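Local coordinates for transposon Tn7 transposition protein TnsA (Escherichia coli, PDB 1T0F) that cuts the 5' DNA strands at the ends of the Tn7 transposon, acting with TnsB as the transposase in a metal-dependent endonuclease reaction, at residues Leu140-Glu143 / Arg144-Glu147; Lys148-Leu151 / Glu152-Tyr155. All blocks are in the same frame, centred on the assembly; numbering follows the deposited sequence.

Contact 1: residues Leu140-Glu143 / Arg144-Glu147; sequences LQDE and RTLE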
loop_
_atom_site.group_PDB
_atom_site.type_symbol
_atom_site.label_atom_id
_atom_site.label_comp_id
_atom_site.label_asym_id
_atom_site.label_seq_id
_atom_site.Cartn_x
_atom_site.Cartn_y
_atom_site.Cartn_z
ATOM N N LEU A 140 6.122 -16.094 -3.012
ATOM C CA LEU A 140 5.282 -17.107 -2.399
ATOM C C LEU A 140 5.850 -18.520 -2.548
ATOM O O LEU A 140 5.322 -19.468 -1.980
ATOM C CB LEU A 140 3.867 -17.029 -2.977
ATOM C CG LEU A 140 3.237 -15.638 -2.829
ATOM C CD1 LEU A 140 1.863 -15.633 -3.484
ATOM C CD2 LEU A 140 3.131 -15.260 -1.348
ATOM N N GLN A 141 6.930 -18.652 -3.309
ATOM C CA GLN A 141 7.566 -19.955 -3.490
ATOM C C GLN A 141 8.694 -20.098 -2.459
ATOM O O GLN A 141 9.262 -21.179 -2.298
ATOM C CB GLN A 141 8.148 -20.078 -4.905
ATOM C CG GLN A 141 7.168 -19.734 -6.016
ATOM C CD GLN A 141 6.017 -20.717 -6.131
ATOM O OE1 GLN A 141 4.912 -20.344 -6.526
ATOM N NE2 GLN A 141 6.273 -21.984 -5.804
ATOM N N ASP A 142 9.008 -19.012 -1.755
ATOM C CA ASP A 142 10.078 -19.026 -0.756
ATOM C C ASP A 142 9.594 -19.541 0.604
ATOM O O ASP A 142 8.660 -18.999 1.199
ATOM C CB ASP A 142 10.667 -17.620 -0.612
ATOM C CG ASP A 142 11.885 -17.586 0.285
ATOM O OD1 ASP A 142 12.952 -18.081 -0.139
ATOM O OD2 ASP A 142 11.774 -17.073 1.419
ATOM N N GLU A 143 10.241 -20.590 1.103
ATOM C CA GLU A 143 9.851 -21.185 2.373
ATOM C C GLU A 143 9.854 -20.231 3.570
ATOM O O GLU A 143 8.901 -20.220 4.350
ATOM C CB GLU A 143 10.727 -22.417 2.648
ATOM C CG GLU A 143 10.568 -23.477 1.556
ATOM C CD GLU A 143 11.591 -24.595 1.647
ATOM O OE1 GLU A 143 12.792 -24.287 1.776
ATOM O OE2 GLU A 143 11.195 -25.779 1.575
ATOM N N ARG A 144 10.899 -19.425 3.723
ATOM C CA ARG A 144 10.938 -18.496 4.851
ATOM C C ARG A 144 9.848 -17.425 4.713
ATOM O O ARG A 144 9.240 -17.017 5.702
ATOM C CB ARG A 144 12.311 -17.829 4.957
ATOM C CG ARG A 144 12.430 -16.849 6.122
ATOM C CD ARG A 144 12.009 -17.506 7.437
ATOM N NE ARG A 144 12.271 -16.652 8.595
ATOM C CZ ARG A 144 11.906 -16.950 9.839
ATOM N NH1 ARG A 144 11.258 -18.080 10.093
ATOM N NH2 ARG A 144 12.202 -16.124 10.837
ATOM N N THR A 145 9.599 -16.977 3.486
ATOM C CA THR A 145 8.559 -15.970 3.260
ATOM C C THR A 145 7.235 -16.563 3.709
ATOM O O THR A 145 6.451 -15.898 4.388
ATOM C CB THR A 145 8.469 -15.567 1.780
ATOM O OG1 THR A 145 9.675 -14.901 1.402
ATOM C CG2 THR A 145 7.280 -14.626 1.541
ATOM N N LEU A 146 6.998 -17.821 3.340
ATOM C CA LEU A 146 5.774 -18.521 3.716
ATOM C C LEU A 146 5.677 -18.690 5.236
ATOM O O LEU A 146 4.586 -18.607 5.802
ATOM C CB LEU A 146 5.701 -19.897 3.034
ATOM C CG LEU A 146 5.477 -19.914 1.512
ATOM C CD1 LEU A 146 5.508 -21.352 1.004
ATOM C CD2 LEU A 146 4.124 -19.267 1.165
ATOM N N GLU A 147 6.803 -18.928 5.906
ATOM C CA GLU A 147 6.756 -19.072 7.367
ATOM C C GLU A 147 6.327 -17.755 8.009
ATOM O O GLU A 147 5.506 -17.740 8.925
ATOM C CB GLU A 147 8.124 -19.460 7.948
ATOM C CG GLU A 147 8.637 -20.828 7.563
ATOM C CD GLU A 147 9.918 -21.175 8.307
ATOM O OE1 GLU A 147 10.815 -20.313 8.379
ATOM O OE2 GLU A 147 10.026 -22.307 8.819
HETATM O O HOH W 1 13.588 -19.685 2.486
#

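Contact 2: residues Lys148-Leu151 / Glu152-Tyr155; sequences KLEL and ERRY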
loop_
_atom_site.group_PDB
_atom_site.type_symbol
_atom_site.label_atom_id
_atom_site.label_comp_id
_atom_site.label_asym_id
_atom_site.label_seq_id
_atom_site.Cartn_x
_atom_site.Cartn_y
_atom_site.Cartn_z
ATOM N N LYS A 148 6.894 -16.653 7.535
ATOM C CA LYS A 148 6.557 -15.351 8.099
ATOM C C LYS A 148 5.116 -14.971 7.783
ATOM O O LYS A 148 4.446 -14.322 8.585
ATOM C CB LYS A 148 7.531 -14.287 7.600
ATOM C CG LYS A 148 8.919 -14.432 8.234
ATOM C CD LYS A 148 9.828 -13.265 7.911
ATOM C CE LYS A 148 10.249 -13.261 6.453
ATOM N NZ LYS A 148 11.060 -12.050 6.136
ATOM N N LEU A 149 4.636 -15.386 6.619
ATOM C CA LEU A 149 3.254 -15.106 6.250
ATOM C C LEU A 149 2.326 -15.917 7.150
ATOM O O LEU A 149 1.258 -15.444 7.523
ATOM C CB LEU A 149 3.010 -15.453 4.780
ATOM C CG LEU A 149 3.621 -14.502 3.751
ATOM C CD1 LEU A 149 3.483 -15.105 2.347
ATOM C CD2 LEU A 149 2.916 -13.138 3.824
ATOM N N GLU A 150 2.728 -17.139 7.510
ATOM C CA GLU A 150 1.889 -17.961 8.386
ATOM C C GLU A 150 1.789 -17.314 9.772
ATOM O O GLU A 150 0.726 -17.321 10.400
ATOM C CB GLU A 150 2.455 -19.385 8.494
ATOM C CG GLU A 150 1.704 -20.323 9.431
ATOM C CD GLU A 150 0.234 -20.508 9.078
ATOM O OE1 GLU A 150 -0.179 -20.154 7.946
ATOM O OE2 GLU A 150 -0.508 -21.029 9.939
ATOM N N LEU A 151 2.895 -16.759 10.260
ATOM C CA LEU A 151 2.869 -16.095 11.568
ATOM C C LEU A 151 1.863 -14.947 11.521
ATOM O O LEU A 151 1.032 -14.777 12.421
ATOM C CB LEU A 151 4.243 -15.516 11.910
ATOM C CG LEU A 151 5.375 -16.496 12.227
ATOM C CD1 LEU A 151 6.650 -15.706 12.516
ATOM C CD2 LEU A 151 4.988 -17.367 13.427
ATOM N N GLU A 152 1.966 -14.154 10.461
ATOM C CA GLU A 152 1.091 -13.005 10.256
ATOM C C GLU A 152 -0.364 -13.454 10.115
ATOM O O GLU A 152 -1.274 -12.832 10.672
ATOM C CB GLU A 152 1.537 -12.248 9.000
ATOM C CG GLU A 152 0.822 -10.925 8.783
ATOM C CD GLU A 152 1.321 -10.180 7.556
ATOM O OE1 GLU A 152 2.232 -10.690 6.861
ATOM O OE2 GLU A 152 0.798 -9.078 7.291
ATOM N N ARG A 153 -0.580 -14.532 9.365
ATOM C CA ARG A 153 -1.931 -15.043 9.168
ATOM C C ARG A 153 -2.554 -15.402 10.509
ATOM O O ARG A 153 -3.681 -15.001 10.809
ATOM C CB ARG A 153 -1.914 -16.277 8.265
ATOM C CG ARG A 153 -3.307 -16.812 7.934
ATOM C CD ARG A 153 -3.219 -18.177 7.252
ATOM N NE ARG A 153 -2.855 -19.244 8.187
ATOM C CZ ARG A 153 -3.690 -19.788 9.069
ATOM N NH1 ARG A 153 -4.952 -19.376 9.148
ATOM N NH2 ARG A 153 -3.263 -20.742 9.883
ATOM N N ARG A 154 -1.816 -16.155 11.321
ATOM C CA ARG A 154 -2.305 -16.563 12.633
ATOM C C ARG A 154 -2.588 -15.372 13.536
ATOM O O ARG A 154 -3.556 -15.382 14.299
ATOM C CB ARG A 154 -1.290 -17.494 13.310
ATOM C CG ARG A 154 -1.149 -18.826 12.606
ATOM C CD ARG A 154 -0.231 -19.770 13.376
ATOM N NE ARG A 154 -0.122 -21.064 12.710
ATOM C CZ ARG A 154 -0.241 -22.234 13.329
ATOM N NH1 ARG A 154 -0.473 -22.276 14.634
ATOM N NH2 ARG A 154 -0.141 -23.365 12.642
ATOM N N TYR A 155 -1.745 -14.351 13.446
ATOM C CA TYR A 155 -1.906 -13.146 14.254
ATOM C C TYR A 155 -3.280 -12.525 14.020
ATOM O O TYR A 155 -4.052 -12.308 14.957
ATOM C CB TYR A 155 -0.836 -12.116 13.886
ATOM C CG TYR A 155 -0.887 -10.849 14.717
ATOM C CD1 TYR A 155 -0.247 -10.781 15.957
ATOM C CD2 TYR A 155 -1.581 -9.721 14.271
ATOM C CE1 TYR A 155 -0.290 -9.624 16.727
ATOM C CE2 TYR A 155 -1.634 -8.556 15.041
ATOM C CZ TYR A 155 -0.980 -8.521 16.269
ATOM O OH TYR A 155 -0.994 -7.382 17.036
HETATM O O HOH W 2 4.627 -11.673 7.309
#

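Contact 1: residues Leu140-Glu143 / Arg144-Glu147
The N-terminal cap of helix 143-159 is built here, with Asp142 as the N-cap residue and Thr145 as its partner three positions on. Asp142 OD2 accepts the capping bond from Thr145 N at 3.0 Å, met on its anti side and 25° out of the carboxylate plane. Thr145 OG1 also approaches Asp142 OD2 to 3.0 Å, the two side chains crossing at about a right angle. The aspartate reaches forward because its CG stands anti to its own backbone N (chi1 -173°), which swings the carboxylate over the first turn. Its other oxygen, OD1, accepts a hydrogen bond from a water that in turn accepts from Arg144 N, so a further amide of the helix end is satisfied through solvent. Behind the cap, the helical bonds begin with Leu146 N to Asp142 O at 3.0 Å and Glu147 N to Glu143 O at 2.9 Å. Leu146 turns back over the entering chain, its CD2 3.4 Å from Leu140 O, a buried carbonyl without a polar partner. An alanine in place of Leu146 is likely to leave a gap over the Leu140 carbonyl and remove the packing on an aromatic side chain of the other protein. Arg144 NH1 bridges to Glu147 OE1 at 2.8 Å, while its NE donates to a malonate, probably from the crystallisation liquor, and its NH2 hydrogen-bonds Lys103 O. The cap follows strand 129-134: Thr145 touches catalytic Lys135, Arg144 and Glu147 lie on Ile102 beyond helix 90-100, and Leu140, Glu143 and Leu146 pack on the other protein.

Contact 2: residues Lys148-Leu151 / Glu152-Tyr155
Glu150 is gripped by two arginines of the following turn. Arg153 takes it side-on: NE donates to Glu150 OE1 at 2.8 Å, and NH2 donates to Glu150 OE2, also at 2.8 Å. Arg153 meets both oxygens on their syn sides, its plane turned 35° from the carboxylate. Arg154 NE reaches Glu150 OE2 from the anti side at 2.8 Å, its guanidinium turned 81° from the carboxylate, so OE2 accepts from both arginines. A bend at chi2 (58°) carries the glutamate's carboxylate forward along the helix to them. Three hydrogen bonds should fix its rotation, and the two arginines probably offset an acidic side chain of the other protein close to OE2. Further out, Arg154 NH2 salt-bridges an acidic side chain of that protein, and a backbone group of it bonds Glu150 OE1.

Round the helix, Glu152 extends inward. A water donates to its OE1 at 2.6 Å and, weakly, to Lys148 O, while Glu152 OE2 bonds Thr116 OG1 and Gln133 NE2. Glu152 thus probably serves as a second-shell residue, holding the side chain of Gln133, a magnesium-site residue. This is the connecting helix of a beta-alpha-beta unit, strands 129-134 and 163-166, in a PDDEXK-type nuclease fold.

Contacts 1 and 2 follow one another without a break on helix 143-159, their centres 11 Å apart: contact 1 starts the helix and contact 2 carries it through its middle turns. They touch where Leu140 CD2 packs on Leu149 CD1 at 3.7 Å, tying the approach loop to the second turn. In sequence both fall between strands 129-134 and 163-166, parallel neighbours in the four-stranded mixed sheet of the TnsA-like N-terminal endonuclease region. Each supplies one residue, Arg144 or Lys148, to the malonate pocket. The side chains of Thr145 and Leu149 come within about 4 Å of that of Lys135, and Glu152 within about 3 Å of that of Gln133. The helix therefore has the active site along one flank and the other protein of the assembly along another.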